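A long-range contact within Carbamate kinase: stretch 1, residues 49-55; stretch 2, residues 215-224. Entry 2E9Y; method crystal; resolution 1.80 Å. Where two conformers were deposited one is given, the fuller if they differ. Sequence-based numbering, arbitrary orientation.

Stretch 1 49-55: SVITHGN
Stretch 2 215-224: DKDLASSLLA

A helix laid against a strand usually presents one stripe of side chains to every second strand residue, and residues 49-55 and 215-224 of carbamate kinase illustrate the rule. Strand 49-52 is extended (phi -98 to -144, psi 112 to 172); helix 216-224 stays near -64/-41 and runs almost antiparallel to it, at 161°, the axes approaching to 10.0 Å. CA-CA distances fix the register and narrow steadily: Val50-Ala224 8.7 Å, Thr52-Ser220 6.8 Å, Gly54-Lys216 5.7 Å. Val50 and Thr52 point toward the helix, while Ile51 between them points away.

The apolar contact joins Val50 (chi1 t) to Leu223 (t, p), CG1 to CD2 at 3.8 Å. Both residues are buried and point toward the other stretch, so the two methyls meet at van der Waals distance, away from solvent.

The polar contact is a single hydrogen bond, from Thr52 OG1 (chi1 p) to Ser220 OG (m), 2.7 Å. Ser220 OG in turn donates to Lys216 O at 2.6 Å, so the strand hydroxyl extends a relay that ends on the helix backbone.

Where the backbones lie closest, glycine leaves the lysine stem beside bare main chain: Gly54 CA is 4.1 Å from Lys216 CG, and His53 O 3.9 Å from Lys216 CB. Lys216 (chi1 p, chi2 92°) sends NZ to Asp217 OD1, a 2.7 Å salt bridge. Asp215 (t) caps the helix, OD1 accepting from Leu218 N at 2.9 Å.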

# COMPACT_ATOMS: atom_id res chain seq x y z
N SER A 49 5.08 5.41 -19.18
CA SER A 49 6.00 4.72 -18.29
C SER A 49 5.40 3.93 -17.15
O SER A 49 4.25 4.15 -16.75
CB SER A 49 6.98 5.73 -17.69
OG SER A 49 6.29 6.65 -16.87
N VAL A 50 6.20 3.01 -16.65
CA VAL A 50 5.88 2.19 -15.50
C VAL A 50 7.12 2.45 -14.67
O VAL A 50 8.23 2.06 -15.04
CB VAL A 50 5.78 0.69 -15.83
CG1 VAL A 50 5.59 -0.11 -14.55
CG2 VAL A 50 4.60 0.45 -16.77
N ILE A 51 6.93 3.15 -13.56
CA ILE A 51 8.02 3.54 -12.67
C ILE A 51 8.16 2.61 -11.48
O ILE A 51 7.21 2.41 -10.73
CB ILE A 51 7.77 4.97 -12.14
CG1 ILE A 51 7.58 5.93 -13.32
CG2 ILE A 51 8.92 5.40 -11.24
CD1 ILE A 51 7.03 7.28 -12.92
N THR A 52 9.34 2.02 -11.32
CA THR A 52 9.59 1.14 -10.19
C THR A 52 10.60 1.83 -9.28
O THR A 52 11.16 2.88 -9.64
CB THR A 52 10.17 -0.21 -10.64
OG1 THR A 52 11.49 -0.02 -11.15
CG2 THR A 52 9.30 -0.84 -11.71
N HIS A 53 10.84 1.26 -8.11
CA HIS A 53 11.77 1.86 -7.16
C HIS A 53 12.21 0.84 -6.12
O HIS A 53 11.61 -0.22 -5.99
CB HIS A 53 11.09 3.02 -6.44
CG HIS A 53 9.87 2.63 -5.67
ND1 HIS A 53 9.92 2.09 -4.40
CD2 HIS A 53 8.56 2.69 -6.00
CE1 HIS A 53 8.69 1.85 -3.98
NE2 HIS A 53 7.84 2.20 -4.93
N GLY A 54 13.27 1.17 -5.38
CA GLY A 54 13.76 0.29 -4.33
C GLY A 54 13.07 0.64 -3.02
O GLY A 54 12.22 1.54 -2.98
N ASN A 55 13.43 -0.04 -1.94
CA ASN A 55 12.81 0.24 -0.64
C ASN A 55 13.75 -0.12 0.52
O ASN A 55 13.30 -0.32 1.64
CB ASN A 55 11.51 -0.56 -0.50
CG ASN A 55 11.76 -2.05 -0.32
OD1 ASN A 55 12.87 -2.53 -0.58
ND2 ASN A 55 10.74 -2.78 0.10
N ASP A 215 15.64 -8.25 -5.89
CA ASP A 215 16.38 -7.13 -6.45
C ASP A 215 15.45 -6.32 -7.35
O ASP A 215 14.85 -6.86 -8.28
CB ASP A 215 17.58 -7.63 -7.26
CG ASP A 215 18.45 -6.50 -7.75
OD1 ASP A 215 18.12 -5.90 -8.80
OD2 ASP A 215 19.47 -6.21 -7.09
N LYS A 216 15.33 -5.02 -7.08
CA LYS A 216 14.43 -4.18 -7.86
C LYS A 216 14.82 -4.04 -9.33
O LYS A 216 13.97 -3.83 -10.19
CB LYS A 216 14.31 -2.80 -7.22
CG LYS A 216 15.59 -1.98 -7.19
CD LYS A 216 15.72 -1.10 -8.42
CE LYS A 216 16.83 -0.07 -8.24
NZ LYS A 216 16.91 0.84 -9.41
N ASP A 217 16.11 -4.14 -9.62
CA ASP A 217 16.55 -4.01 -11.01
C ASP A 217 16.26 -5.29 -11.79
O ASP A 217 15.76 -5.23 -12.92
CB ASP A 217 18.03 -3.65 -11.05
CG ASP A 217 18.29 -2.26 -10.49
OD1 ASP A 217 17.60 -1.32 -10.92
OD2 ASP A 217 19.17 -2.12 -9.61
N LEU A 218 16.57 -6.44 -11.20
CA LEU A 218 16.30 -7.71 -11.87
C LEU A 218 14.79 -7.83 -12.10
O LEU A 218 14.35 -8.26 -13.16
CB LEU A 218 16.78 -8.88 -11.01
CG LEU A 218 18.29 -8.92 -10.73
CD1 LEU A 218 18.64 -10.21 -10.00
CD2 LEU A 218 19.05 -8.84 -12.06
N ALA A 219 14.01 -7.45 -11.09
CA ALA A 219 12.56 -7.51 -11.19
C ALA A 219 12.03 -6.56 -12.26
O ALA A 219 11.13 -6.92 -13.02
CB ALA A 219 11.91 -7.19 -9.84
N SER A 220 12.57 -5.34 -12.31
CA SER A 220 12.14 -4.34 -13.29
C SER A 220 12.45 -4.82 -14.71
O SER A 220 11.68 -4.57 -15.64
CB SER A 220 12.85 -3.01 -13.04
OG SER A 220 12.44 -2.44 -11.81
N SER A 221 13.58 -5.50 -14.87
CA SER A 221 13.96 -6.02 -16.17
C SER A 221 12.93 -7.06 -16.60
O SER A 221 12.43 -7.04 -17.74
CB SER A 221 15.35 -6.67 -16.10
OG SER A 221 15.77 -7.11 -17.38
N LEU A 222 12.60 -7.97 -15.70
CA LEU A 222 11.61 -9.00 -15.98
C LEU A 222 10.27 -8.36 -16.33
O LEU A 222 9.58 -8.82 -17.25
CB LEU A 222 11.45 -9.94 -14.79
CG LEU A 222 10.40 -11.04 -14.92
CD1 LEU A 222 10.71 -11.93 -16.12
CD2 LEU A 222 10.38 -11.86 -13.63
N LEU A 223 9.88 -7.32 -15.60
CA LEU A 223 8.61 -6.64 -15.87
C LEU A 223 8.61 -6.04 -17.27
O LEU A 223 7.62 -6.16 -18.00
CB LEU A 223 8.37 -5.51 -14.86
CG LEU A 223 7.07 -4.72 -15.06
CD1 LEU A 223 5.87 -5.65 -14.97
CD2 LEU A 223 6.96 -3.61 -14.01
N ALA A 224 9.71 -5.40 -17.64
CA ALA A 224 9.83 -4.77 -18.96
C ALA A 224 9.64 -5.83 -20.05
O ALA A 224 8.96 -5.59 -21.05
CB ALA A 224 11.20 -4.10 -19.11